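Local coordinates for protein cyclopropane-fatty-acyl-phospholipid synthase 1 (Mycobacterium tuberculosis, PDB 1KPH) that converts a double bond of an alpha mycolic acid into a cyclopropane ring, using a methylene group taken from S-adenosyl-L-methionine, at residues G76-R81 / R132-G137; P206-V211 / N281-Q286; L57-L62 / V222-S227; R81-E84 / N89-G92. One frame throughout, in Å; residues are numbered along the deposited sequence.

Contact 1 of 4, residues G76-R81 / R132-G137; sequences GATMMR and RIVSIG. With SAH (S-adenosyl-L-homocysteine), chain F; 10A (didecyl-dimethyl-ammonium), chain G.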
loop_
_atom_site.group_PDB
_atom_site.type_symbol
_atom_site.label_atom_id
_atom_site.label_comp_id
_atom_site.label_asym_id
_atom_site.label_seq_id
_atom_site.Cartn_x
_atom_site.Cartn_y
_atom_site.Cartn_z
ATOM N N GLY A 76 3.316 9.909 -2.282
ATOM C CA GLY A 76 3.035 10.312 -3.651
ATOM C C GLY A 76 3.795 9.834 -4.876
ATOM O O GLY A 76 3.537 10.337 -5.964
ATOM N N ALA A 77 4.709 8.883 -4.740
ATOM C CA ALA A 77 5.456 8.420 -5.912
ATOM C C ALA A 77 4.546 7.967 -7.059
ATOM O O ALA A 77 4.818 8.254 -8.226
ATOM C CB ALA A 77 6.400 7.288 -5.527
ATOM N N THR A 78 3.465 7.270 -6.725
ATOM C CA THR A 78 2.546 6.768 -7.734
ATOM C C THR A 78 1.811 7.895 -8.450
ATOM O O THR A 78 1.704 7.884 -9.680
ATOM C CB THR A 78 1.544 5.775 -7.107
ATOM O OG1 THR A 78 2.254 4.598 -6.702
ATOM C CG2 THR A 78 0.458 5.379 -8.107
ATOM N N MET A 79 1.329 8.867 -7.680
ATOM C CA MET A 79 0.614 10.025 -8.221
ATOM C C MET A 79 1.468 10.791 -9.228
ATOM O O MET A 79 1.013 11.120 -10.323
ATOM C CB MET A 79 0.241 11.004 -7.101
ATOM C CG MET A 79 -0.878 10.591 -6.164
ATOM S SD MET A 79 -0.931 11.730 -4.742
ATOM C CE MET A 79 -1.720 13.175 -5.486
ATOM N N MET A 80 2.701 11.098 -8.836
ATOM C CA MET A 80 3.597 11.853 -9.700
ATOM C C MET A 80 4.013 11.072 -10.944
ATOM O O MET A 80 4.227 11.661 -12.002
ATOM C CB MET A 80 4.827 12.308 -8.916
ATOM C CG MET A 80 4.504 13.178 -7.693
ATOM S SD MET A 80 3.294 14.489 -7.998
ATOM C CE MET A 80 4.259 15.641 -8.989
ATOM N N ARG A 81 4.130 9.754 -10.816
ATOM C CA ARG A 81 4.486 8.898 -11.950
ATOM C C ARG A 81 3.316 8.926 -12.931
ATOM O O ARG A 81 3.504 9.007 -14.149
ATOM C CB ARG A 81 4.728 7.464 -11.475
ATOM C CG ARG A 81 4.947 6.431 -12.585
ATOM C CD ARG A 81 6.265 6.638 -13.288
ATOM N NE ARG A 81 6.613 5.551 -14.205
ATOM C CZ ARG A 81 7.748 5.514 -14.899
ATOM N NH1 ARG A 81 8.625 6.497 -14.770
ATOM N NH2 ARG A 81 8.007 4.512 -15.726
ATOM N N ARG A 132 -10.433 6.661 -12.973
ATOM C CA ARG A 132 -9.806 5.404 -12.579
ATOM C C ARG A 132 -9.358 5.449 -11.127
ATOM O O ARG A 132 -9.196 6.523 -10.549
ATOM C CB ARG A 132 -8.604 5.109 -13.483
ATOM C CG ARG A 132 -8.960 4.882 -14.952
ATOM C CD ARG A 132 -9.759 3.601 -15.141
ATOM N NE ARG A 132 -10.010 3.302 -16.548
ATOM C CZ ARG A 132 -10.946 3.891 -17.288
ATOM N NH1 ARG A 132 -11.734 4.816 -16.754
ATOM N NH2 ARG A 132 -11.090 3.557 -18.567
ATOM N N ILE A 133 -9.165 4.276 -10.533
ATOM C CA ILE A 133 -8.731 4.211 -9.150
ATOM C C ILE A 133 -7.577 3.240 -8.945
ATOM O O ILE A 133 -7.529 2.165 -9.550
ATOM C CB ILE A 133 -9.871 3.759 -8.211
ATOM C CG1 ILE A 133 -11.064 4.712 -8.318
ATOM C CG2 ILE A 133 -9.354 3.705 -6.773
ATOM C CD1 ILE A 133 -12.242 4.315 -7.439
ATOM N N VAL A 134 -6.647 3.627 -8.083
ATOM C CA VAL A 134 -5.524 2.767 -7.752
ATOM C C VAL A 134 -5.354 2.862 -6.245
ATOM O O VAL A 134 -5.476 3.940 -5.668
ATOM C CB VAL A 134 -4.210 3.217 -8.461
ATOM C CG1 VAL A 134 -3.830 4.622 -8.031
ATOM C CG2 VAL A 134 -3.084 2.234 -8.141
ATOM N N SER A 135 -5.117 1.728 -5.603
ATOM C CA SER A 135 -4.915 1.715 -4.161
ATOM C C SER A 135 -3.919 0.620 -3.853
ATOM O O SER A 135 -4.189 -0.570 -4.069
ATOM C CB SER A 135 -6.231 1.461 -3.418
ATOM O OG SER A 135 -6.036 1.613 -2.022
ATOM N N ILE A 136 -2.758 1.030 -3.357
ATOM C CA ILE A 136 -1.692 0.095 -3.044
ATOM C C ILE A 136 -1.323 0.101 -1.566
ATOM O O ILE A 136 -0.856 1.109 -1.035
ATOM C CB ILE A 136 -0.431 0.420 -3.880
ATOM C CG1 ILE A 136 -0.765 0.316 -5.371
ATOM C CG2 ILE A 136 0.701 -0.535 -3.517
ATOM C CD1 ILE A 136 0.218 1.009 -6.279
ATOM N N GLY A 137 -1.547 -1.031 -0.905
ATOM C CA GLY A 137 -1.204 -1.152 0.499
ATOM C C GLY A 137 -1.952 -0.263 1.470
ATOM O O GLY A 137 -1.422 0.069 2.527
HETATM N N SAH F . 0.279 3.591 -1.619
HETATM C CA SAH F . 1.538 4.099 -1.076
HETATM C CB SAH F . 1.525 4.110 0.467
HETATM C CG SAH F . 1.075 2.833 1.213
HETATM C C SAH F . 2.732 3.263 -1.570
HETATM O OXT SAH F . 3.882 3.676 -1.341
HETATM C "C5'" SAH F . -0.641 3.077 3.426
HETATM C "C4'" SAH F . -1.264 4.385 2.958
HETATM O "O4'" SAH F . -2.715 4.330 2.888
HETATM C "C3'" SAH F . -0.921 5.568 3.860
HETATM O "O3'" SAH F . -0.573 6.708 3.030
HETATM C "C2'" SAH F . -2.190 5.797 4.644
HETATM O "O2'" SAH F . -2.298 7.139 5.124
HETATM C "C1'" SAH F . -3.245 5.440 3.654
HETATM N N9 SAH F . -4.533 5.096 4.265
HETATM C C8 SAH F . -4.845 4.222 5.260
HETATM N N7 SAH F . -6.095 4.127 5.590
HETATM C C5 SAH F . -6.691 5.038 4.719
HETATM C C6 SAH F . -8.147 5.500 4.483
HETATM N N6 SAH F . -9.190 5.022 5.180
HETATM N N1 SAH F . -8.343 6.446 3.505
HETATM C C2 SAH F . -7.277 6.921 2.805
HETATM N N3 SAH F . -5.967 6.594 2.921
HETATM C C4 SAH F . -5.747 5.640 3.904
HETATM C C1 10A G . -2.933 -9.843 10.857
HETATM C C2 10A G . -2.892 -8.324 11.053
HETATM C C3 10A G . -2.275 -7.651 9.822
HETATM C C4 10A G . -2.152 -6.122 9.889
HETATM C C5 10A G . -1.510 -5.662 8.572
HETATM C C6 10A G . -1.232 -4.155 8.456
HETATM C C7 10A G . -0.556 -3.982 7.087
HETATM C C8 10A G . -0.028 -2.575 6.796
HETATM C C9 10A G . 0.674 -2.608 5.421
HETATM C C10 10A G . 1.406 -1.290 5.169
HETATM N N1 10A G . 2.380 -1.099 3.994
HETATM C C11 10A G . 2.964 0.290 4.156
HETATM C C12 10A G . 1.658 -1.114 2.670
HETATM C C13 10A G . 3.514 -2.128 3.864
HETATM C C14 10A G . 4.522 -2.426 5.019
HETATM C C15 10A G . 5.367 -3.716 4.883
HETATM C C16 10A G . 4.651 -5.087 4.851
HETATM C C17 10A G . 3.931 -5.439 6.167
HETATM C C18 10A G . 3.253 -6.815 6.130
HETATM C C19 10A G . 2.567 -7.109 7.471
HETATM C C20 10A G . 1.940 -8.512 7.427
HETATM C C21 10A G . 1.276 -8.872 8.758
HETATM C C22 10A G . 0.702 -10.285 8.648
#

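Contact 2 of 4, residues P206-V211 / N281-Q286; sequences PSIPMV and NQFTCQ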
loop_
_atom_site.group_PDB
_atom_site.type_symbol
_atom_site.label_atom_id
_atom_site.label_comp_id
_atom_site.label_asym_id
_atom_site.label_seq_id
_atom_site.Cartn_x
_atom_site.Cartn_y
_atom_site.Cartn_z
ATOM N N PRO A 206 -7.056 -9.046 4.820
ATOM C CA PRO A 206 -8.207 -9.658 4.164
ATOM C C PRO A 206 -7.747 -10.940 3.482
ATOM O O PRO A 206 -6.590 -11.049 3.074
ATOM C CB PRO A 206 -8.606 -8.603 3.148
ATOM C CG PRO A 206 -7.259 -8.125 2.679
ATOM C CD PRO A 206 -6.479 -7.982 3.979
ATOM N N SER A 207 -8.640 -11.913 3.378
ATOM C CA SER A 207 -8.316 -13.155 2.696
ATOM C C SER A 207 -8.676 -12.852 1.249
ATOM O O SER A 207 -9.398 -11.889 0.985
ATOM C CB SER A 207 -9.193 -14.297 3.204
ATOM O OG SER A 207 -10.522 -14.136 2.739
ATOM N N ILE A 208 -8.183 -13.655 0.313
ATOM C CA ILE A 208 -8.492 -13.432 -1.092
ATOM C C ILE A 208 -10.003 -13.559 -1.329
ATOM O O ILE A 208 -10.611 -12.708 -1.982
ATOM C CB ILE A 208 -7.715 -14.426 -1.996
ATOM C CG1 ILE A 208 -6.218 -14.073 -1.967
ATOM C CG2 ILE A 208 -8.259 -14.387 -3.421
ATOM C CD1 ILE A 208 -5.322 -15.011 -2.773
ATOM N N PRO A 209 -10.630 -14.621 -0.801
ATOM C CA PRO A 209 -12.075 -14.759 -1.010
ATOM C C PRO A 209 -12.842 -13.554 -0.477
ATOM O O PRO A 209 -13.881 -13.185 -1.017
ATOM C CB PRO A 209 -12.410 -16.038 -0.251
ATOM C CG PRO A 209 -11.164 -16.855 -0.427
ATOM C CD PRO A 209 -10.077 -15.829 -0.163
ATOM N N MET A 210 -12.328 -12.938 0.582
ATOM C CA MET A 210 -12.995 -11.782 1.163
ATOM C C MET A 210 -12.975 -10.600 0.195
ATOM O O MET A 210 -13.954 -9.858 0.092
ATOM C CB MET A 210 -12.325 -11.394 2.481
ATOM C CG MET A 210 -13.189 -10.524 3.375
ATOM S SD MET A 210 -12.354 -10.105 4.911
ATOM C CE MET A 210 -11.968 -11.749 5.561
ATOM N N VAL A 211 -11.864 -10.427 -0.518
ATOM C CA VAL A 211 -11.745 -9.336 -1.485
ATOM C C VAL A 211 -12.644 -9.640 -2.678
ATOM O O VAL A 211 -13.351 -8.766 -3.178
ATOM C CB VAL A 211 -10.285 -9.174 -1.978
ATOM C CG1 VAL A 211 -10.215 -8.129 -3.084
ATOM C CG2 VAL A 211 -9.396 -8.777 -0.818
ATOM N N ASN A 281 -1.450 -9.363 -3.462
ATOM C CA ASN A 281 -2.057 -9.466 -4.782
ATOM C C ASN A 281 -2.617 -8.178 -5.354
ATOM O O ASN A 281 -3.066 -7.296 -4.619
ATOM C CB ASN A 281 -3.193 -10.495 -4.740
ATOM C CG ASN A 281 -2.701 -11.906 -4.502
ATOM O OD1 ASN A 281 -2.332 -12.609 -5.440
ATOM N ND2 ASN A 281 -2.681 -12.321 -3.240
ATOM N N GLN A 282 -2.590 -8.090 -6.680
ATOM C CA GLN A 282 -3.152 -6.948 -7.386
ATOM C C GLN A 282 -4.440 -7.444 -8.038
ATOM O O GLN A 282 -4.411 -8.361 -8.857
ATOM C CB GLN A 282 -2.210 -6.440 -8.478
ATOM C CG GLN A 282 -0.861 -5.963 -7.996
ATOM C CD GLN A 282 -0.236 -4.974 -8.963
ATOM O OE1 GLN A 282 -0.422 -5.078 -10.176
ATOM N NE2 GLN A 282 0.517 -4.012 -8.431
ATOM N N PHE A 283 -5.565 -6.844 -7.664
ATOM C CA PHE A 283 -6.856 -7.230 -8.217
ATOM C C PHE A 283 -7.327 -6.190 -9.225
ATOM O O PHE A 283 -7.462 -5.016 -8.897
ATOM C CB PHE A 283 -7.904 -7.336 -7.109
ATOM C CG PHE A 283 -7.605 -8.378 -6.076
ATOM C CD1 PHE A 283 -8.208 -9.632 -6.138
ATOM C CD2 PHE A 283 -6.747 -8.099 -5.015
ATOM C CE1 PHE A 283 -7.962 -10.594 -5.150
ATOM C CE2 PHE A 283 -6.495 -9.049 -4.028
ATOM C CZ PHE A 283 -7.106 -10.298 -4.095
ATOM N N THR A 284 -7.561 -6.623 -10.455
ATOM C CA THR A 284 -8.051 -5.726 -11.489
ATOM C C THR A 284 -9.575 -5.770 -11.388
ATOM O O THR A 284 -10.207 -6.739 -11.808
ATOM C CB THR A 284 -7.607 -6.188 -12.894
ATOM O OG1 THR A 284 -6.174 -6.180 -12.967
ATOM C CG2 THR A 284 -8.162 -5.260 -13.970
ATOM N N CYS A 285 -10.154 -4.724 -10.812
ATOM C CA CYS A 285 -11.595 -4.649 -10.631
ATOM C C CYS A 285 -12.265 -3.851 -11.749
ATOM O O CYS A 285 -12.134 -2.629 -11.823
ATOM C CB CYS A 285 -11.891 -4.035 -9.266
ATOM S SG CYS A 285 -11.071 -4.922 -7.910
ATOM N N GLN A 286 -12.981 -4.564 -12.615
ATOM C CA GLN A 286 -13.665 -3.965 -13.757
ATOM C C GLN A 286 -15.143 -3.673 -13.490
ATOM O O GLN A 286 -15.891 -4.540 -13.035
ATOM C CB GLN A 286 -13.548 -4.895 -14.967
ATOM C CG GLN A 286 -14.167 -4.350 -16.244
ATOM C CD GLN A 286 -13.332 -3.254 -16.864
ATOM O OE1 GLN A 286 -12.152 -3.450 -17.143
ATOM N NE2 GLN A 286 -13.941 -2.093 -17.088
#

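Contact 3 of 4, residues L57-L62 / V222-S227; sequences LGKLGL and VTRVQS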
loop_
_atom_site.group_PDB
_atom_site.type_symbol
_atom_site.label_atom_id
_atom_site.label_comp_id
_atom_site.label_asym_id
_atom_site.label_seq_id
_atom_site.Cartn_x
_atom_site.Cartn_y
_atom_site.Cartn_z
ATOM N N LEU A 57 -0.399 0.803 -12.813
ATOM C CA LEU A 57 -0.974 1.819 -13.687
ATOM C C LEU A 57 -1.261 1.286 -15.089
ATOM O O LEU A 57 -2.211 1.718 -15.747
ATOM C CB LEU A 57 -0.045 3.035 -13.773
ATOM C CG LEU A 57 0.220 3.800 -12.468
ATOM C CD1 LEU A 57 1.048 5.047 -12.776
ATOM C CD2 LEU A 57 -1.101 4.195 -11.809
ATOM N N GLY A 58 -0.437 0.345 -15.539
ATOM C CA GLY A 58 -0.613 -0.228 -16.860
ATOM C C GLY A 58 -1.871 -1.065 -17.024
ATOM O O GLY A 58 -2.199 -1.483 -18.135
ATOM N N LYS A 59 -2.581 -1.312 -15.928
ATOM C CA LYS A 59 -3.805 -2.107 -15.971
ATOM C C LYS A 59 -5.051 -1.220 -15.992
ATOM O O LYS A 59 -6.170 -1.709 -16.158
ATOM C CB LYS A 59 -3.868 -3.043 -14.753
ATOM C CG LYS A 59 -2.794 -4.135 -14.728
ATOM C CD LYS A 59 -2.775 -4.886 -13.390
ATOM C CE LYS A 59 -1.655 -5.926 -13.345
ATOM N NZ LYS A 59 -1.653 -6.729 -12.082
ATOM N N LEU A 60 -4.853 0.085 -15.843
ATOM C CA LEU A 60 -5.969 1.028 -15.798
ATOM C C LEU A 60 -6.434 1.637 -17.119
ATOM O O LEU A 60 -7.459 2.321 -17.152
ATOM C CB LEU A 60 -5.638 2.157 -14.816
ATOM C CG LEU A 60 -5.443 1.735 -13.359
ATOM C CD1 LEU A 60 -5.114 2.947 -12.512
ATOM C CD2 LEU A 60 -6.705 1.066 -12.847
ATOM N N GLY A 61 -5.704 1.396 -18.204
ATOM C CA GLY A 61 -6.100 1.967 -19.482
ATOM C C GLY A 61 -6.142 3.486 -19.392
ATOM O O GLY A 61 -7.101 4.132 -19.832
ATOM N N LEU A 62 -5.098 4.062 -18.807
ATOM C CA LEU A 62 -5.021 5.507 -18.647
ATOM C C LEU A 62 -4.956 6.239 -19.980
ATOM O O LEU A 62 -4.484 5.697 -20.981
ATOM C CB LEU A 62 -3.799 5.888 -17.811
ATOM C CG LEU A 62 -3.708 5.355 -16.379
ATOM C CD1 LEU A 62 -2.409 5.852 -15.748
ATOM C CD2 LEU A 62 -4.911 5.824 -15.563
ATOM N N VAL A 222 -13.742 -9.032 -11.052
ATOM C CA VAL A 222 -12.298 -9.157 -10.895
ATOM C C VAL A 222 -11.749 -9.936 -12.085
ATOM O O VAL A 222 -11.834 -11.162 -12.126
ATOM C CB VAL A 222 -11.961 -9.898 -9.587
ATOM C CG1 VAL A 222 -10.453 -9.937 -9.376
ATOM C CG2 VAL A 222 -12.656 -9.216 -8.424
ATOM N N THR A 223 -11.182 -9.218 -13.049
ATOM C CA THR A 223 -10.644 -9.837 -14.258
ATOM C C THR A 223 -9.246 -10.432 -14.131
ATOM O O THR A 223 -8.791 -11.136 -15.033
ATOM C CB THR A 223 -10.663 -8.837 -15.430
ATOM O OG1 THR A 223 -9.986 -7.631 -15.048
ATOM C CG2 THR A 223 -12.106 -8.504 -15.810
ATOM N N ARG A 224 -8.559 -10.146 -13.026
ATOM C CA ARG A 224 -7.229 -10.707 -12.803
ATOM C C ARG A 224 -6.720 -10.504 -11.385
ATOM O O ARG A 224 -6.920 -9.454 -10.780
ATOM C CB ARG A 224 -6.194 -10.124 -13.779
ATOM C CG ARG A 224 -4.808 -10.749 -13.593
ATOM C CD ARG A 224 -3.721 -10.116 -14.444
ATOM N NE ARG A 224 -2.453 -10.823 -14.263
ATOM C CZ ARG A 224 -1.281 -10.413 -14.741
ATOM N NH1 ARG A 224 -1.197 -9.288 -15.438
ATOM N NH2 ARG A 224 -0.188 -11.134 -14.524
ATOM N N VAL A 225 -6.070 -11.534 -10.859
ATOM C CA VAL A 225 -5.481 -11.484 -9.531
ATOM C C VAL A 225 -4.033 -11.921 -9.744
ATOM O O VAL A 225 -3.767 -13.087 -10.037
ATOM C CB VAL A 225 -6.173 -12.460 -8.551
ATOM C CG1 VAL A 225 -5.613 -12.273 -7.143
ATOM C CG2 VAL A 225 -7.676 -12.224 -8.553
ATOM N N GLN A 226 -3.104 -10.977 -9.623
ATOM C CA GLN A 226 -1.688 -11.269 -9.815
ATOM C C GLN A 226 -0.948 -11.240 -8.488
ATOM O O GLN A 226 -1.029 -10.264 -7.740
ATOM C CB GLN A 226 -1.068 -10.252 -10.770
ATOM C CG GLN A 226 0.417 -10.473 -11.021
ATOM C CD GLN A 226 0.973 -9.538 -12.074
ATOM O OE1 GLN A 226 0.270 -8.659 -12.577
ATOM N NE2 GLN A 226 2.248 -9.716 -12.410
ATOM N N SER A 227 -0.223 -12.313 -8.197
ATOM C CA SER A 227 0.523 -12.401 -6.951
ATOM C C SER A 227 1.968 -11.941 -7.114
ATOM O O SER A 227 2.616 -12.264 -8.109
ATOM C CB SER A 227 0.508 -13.843 -6.431
ATOM O OG SER A 227 1.306 -13.977 -5.269
HETATM O O HOH W 1 -4.179 -7.534 -11.613
#

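Contact 4 of 4, residues R81-E84 / N89-G92; sequences RAVE and NVVG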
loop_
_atom_site.group_PDB
_atom_site.type_symbol
_atom_site.label_atom_id
_atom_site.label_comp_id
_atom_site.label_asym_id
_atom_site.label_seq_id
_atom_site.Cartn_x
_atom_site.Cartn_y
_atom_site.Cartn_z
ATOM N N ARG A 81 4.130 9.754 -10.816
ATOM C CA ARG A 81 4.486 8.898 -11.950
ATOM C C ARG A 81 3.316 8.926 -12.931
ATOM O O ARG A 81 3.504 9.007 -14.149
ATOM C CB ARG A 81 4.728 7.464 -11.475
ATOM C CG ARG A 81 4.947 6.431 -12.585
ATOM C CD ARG A 81 6.265 6.638 -13.288
ATOM N NE ARG A 81 6.613 5.551 -14.205
ATOM C CZ ARG A 81 7.748 5.514 -14.899
ATOM N NH1 ARG A 81 8.625 6.497 -14.770
ATOM N NH2 ARG A 81 8.007 4.512 -15.726
ATOM N N ALA A 82 2.104 8.864 -12.390
ATOM C CA ALA A 82 0.905 8.896 -13.215
ATOM C C ALA A 82 0.893 10.194 -14.022
ATOM O O ALA A 82 0.611 10.192 -15.219
ATOM C CB ALA A 82 -0.342 8.806 -12.336
ATOM N N VAL A 83 1.205 11.303 -13.358
ATOM C CA VAL A 83 1.242 12.602 -14.023
ATOM C C VAL A 83 2.339 12.674 -15.087
ATOM O O VAL A 83 2.076 12.933 -16.264
ATOM C CB VAL A 83 1.503 13.742 -13.008
ATOM C CG1 VAL A 83 1.751 15.058 -13.747
ATOM C CG2 VAL A 83 0.323 13.887 -12.069
ATOM N N GLU A 84 3.569 12.435 -14.654
ATOM C CA GLU A 84 4.742 12.519 -15.513
ATOM C C GLU A 84 4.891 11.501 -16.647
ATOM O O GLU A 84 5.329 11.858 -17.744
ATOM C CB GLU A 84 5.990 12.506 -14.628
ATOM C CG GLU A 84 6.159 13.789 -13.810
ATOM C CD GLU A 84 6.787 13.558 -12.444
ATOM O OE1 GLU A 84 7.737 12.751 -12.347
ATOM O OE2 GLU A 84 6.336 14.197 -11.464
ATOM N N ASN A 89 -4.512 13.665 -14.683
ATOM C CA ASN A 89 -4.682 14.536 -13.524
ATOM C C ASN A 89 -4.729 13.551 -12.366
ATOM O O ASN A 89 -4.996 12.368 -12.580
ATOM C CB ASN A 89 -6.020 15.283 -13.590
ATOM C CG ASN A 89 -6.148 16.145 -14.824
ATOM O OD1 ASN A 89 -7.094 16.000 -15.598
ATOM N ND2 ASN A 89 -5.196 17.053 -15.013
ATOM N N VAL A 90 -4.494 14.019 -11.146
ATOM C CA VAL A 90 -4.520 13.111 -10.010
ATOM C C VAL A 90 -5.105 13.707 -8.743
ATOM O O VAL A 90 -5.130 14.926 -8.553
ATOM C CB VAL A 90 -3.097 12.587 -9.665
ATOM C CG1 VAL A 90 -2.575 11.705 -10.784
ATOM C CG2 VAL A 90 -2.152 13.762 -9.424
ATOM N N VAL A 91 -5.575 12.809 -7.882
ATOM C CA VAL A 91 -6.140 13.151 -6.590
ATOM C C VAL A 91 -5.619 12.065 -5.653
ATOM O O VAL A 91 -5.815 10.877 -5.903
ATOM C CB VAL A 91 -7.679 13.118 -6.623
ATOM C CG1 VAL A 91 -8.236 13.386 -5.234
ATOM C CG2 VAL A 91 -8.198 14.161 -7.604
ATOM N N GLY A 92 -4.928 12.473 -4.596
ATOM C CA GLY A 92 -4.383 11.512 -3.654
ATOM C C GLY A 92 -4.961 11.696 -2.265
ATOM O O GLY A 92 -5.130 12.827 -1.803
#

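Contact 1 of 4, residues G76-R81 / R132-G137
Thr78 and Ile136 meet without any ring or other flat side chain between them; the planar group that matters here is the peptide joining Ile136 to Gly137. At the oxygen end of that peptide, Ile136 O accepts a hydrogen bond from the SAH amino nitrogen N at 2.8 Å, with a C=O...N angle of about 142°, a bent approach rather than a head-on one. Gly137, with positive phi, touches both SAH and the bound didecyl-dimethyl-ammonium: its O lies 3.2 Å from SAH C5' and 3.3 Å from 10A C12. Away from the ligands, helix 77-86 rests lightly on strand 132-136. Thr78 OG1 comes to 4.1 Å from Ile136 CD1, the two side chains crossing obliquely. This OG1 lies beside the backbone N (chi1 -68°), which leaves CG2 opposite that N, 4.4 Å from Val134 CG1. Gly76 is the N-cap of the helix, and Ala77 completes a GxGxxA pattern with Gly72 and Gly74, consistent with the Rossmann-like methyltransferase core. Ile136 also touches Ser34, while strand 67-71 supplies Leu68 and Asp70 to the sides of Val134 and Thr78. Between these two segments the meeting is thus loose van der Waals contact, whereas the main-chain oxygen at the strand's C-terminal end gives the amino group one of the hydrogen bonds that hold SAH, alongside those from residues such as Gly72 and Gln99.

Contact 2 of 4, residues P206-V211 / N281-Q286
Val211 lays a methyl squarely on the Phe283 ring. Its CG1 sits 3.7 Å from the ring centroid and 1° off the normal, so all six ring carbons are nearly equidistant from it: a CH-pi contact in its simplest geometry. That methyl is the branch opposite the backbone N (chi1 174°), which directs it toward the strand, and the two side chains approach from opposite directions. Ile208, one turn earlier, meets the same ring differently: CG2 comes in near the ring plane, 4.2 Å from Phe283 CE1. The buried part joins helix 208-217 to strand 278-286, which runs antiparallel to both its neighbours, 163-171 and 221-227. The strand order 3-2-1-4-5-7-6, with this reversed strand inserted before the edge, is that of class I S-adenosylmethionine-dependent methyltransferases. Val222 and Val225 of the edge strand also press on Phe283. Toward the start of the helix the contact is more exposed, Ile208 being partly open to solvent. Its extended side chain reaches over with CD1, 3.8 Å from Asn281 ND2, the two side chains crossing at about a right angle; this amide nitrogen makes weak hydrogen bonds to Thr170 OG1 and Asp279 OD2. Pro209, next along the helix, is exposed. The buried Ser207 caps the helix start, its OG accepting from Met210 N at 3.1 Å with an N-H...O angle of 146°.

Contact 3 of 4, residues L57-L62 / V222-S227
Lys59 spans the gap to Gln226 and Arg224, linking the type I beta turn Leu57-Leu60, which follows helix 45-57, to strand 221-227 at the outer edge of the methyltransferase sheet. The turn opens at Leu57, whose carbonyl O takes the backbone N of Leu60 at 3.1 Å; Leu57 itself packs on helix 77-86. Gly58 forms the exposed first corner. Lys59 follows at the second corner with its chain fully extended beyond CG, which carries the ammonium group to the strand. There NZ donates to Gln226 OE1 at 2.8 Å, meeting the carbonyl at a C=O...N angle of 145° and tilted 22° from its plane. Water 1 accepts from Lys59 NZ at 2.7 Å and makes a weak bond to Arg224 O, while Gln282 OE1 is a further acceptor, so three oxygens grip the ammonium. Lys59 NZ also stands over one face of the Arg224 guanidinium, 4.2 Å from NH1, a like-charge approach that the amide oxygen probably eases. Gln226 OE1 lies 3.0 Å above the guanidinium plane, displaced toward its rim, and although it is 3.2 Å from Arg224 NH2 the angle is too poor for a hydrogen bond. Leu60 ends the turn, its O accepting a hydrogen bond from Arg132 NE.

Contact 4 of 4, residues R81-E84 / N89-G92
Val83 and Val90 meet across two segments that share no polar bond; the polar anchor beside them is Arg81 NH2, which forms a salt bridge with Asp54 OD1 on the side of the helix facing helix 45-57. The contact itself is wholly apolar. Its closest point is methyl to methyl, Val83 CG2 to Val90 CG2 at 3.6 Å, and the same Val83 CG2 lies 3.8 Å from Val90 CG1, so a single methyl fits against both branches of its partner. The two valines cross at about a right angle. In Val83 the touching branch CG2 stands opposite the carbonyl carbon, with CG1 taking the position opposite the backbone N (chi1 171°). Ala82 adds a shallower touch, its CB 4.0 Å from Val90 CG1. Strand 67-71, helix 77-86 and strand 89-93 form a beta-alpha-beta unit of the Rossmann-like core, and here the helix is folded back on the strand that follows it: the CA atoms of Val83 and Asn89 are 6.3 Å apart with a short connection between. Backbone bonds of Val90 with Ser115 and Arg117 hold strand 89-93 against strand 116-119. Leu68 of strand 67-71 and Leu57 of helix 45-57 also pack on Ala82, while Lys116 touches both Val83 and Val90.

Contacts 1, 2 and 4 are buried helix-on-sheet packings, whereas contact 3 lies at the surface and is the one in which a hydrogen bond links the two segments. Contacts 1 and 4 share helix 77-86 and Arg81, with centres about 7 Å apart; contact 1 turns the helix start toward strand 132-136, whose end meets SAH, contact 4 its later turn toward strand 89-93. Met79 CE packs 3.4 Å from Gly92 N between them. Contacts 2 and 3 occupy the antiparallel side of the same sheet, where strands 278-286 and 221-227 are neighbours. Methyl contacts dominate inside, with a ring in contact 2 and a ligand bond in contact 1; amide and charged groups meet at the edge in contact 3.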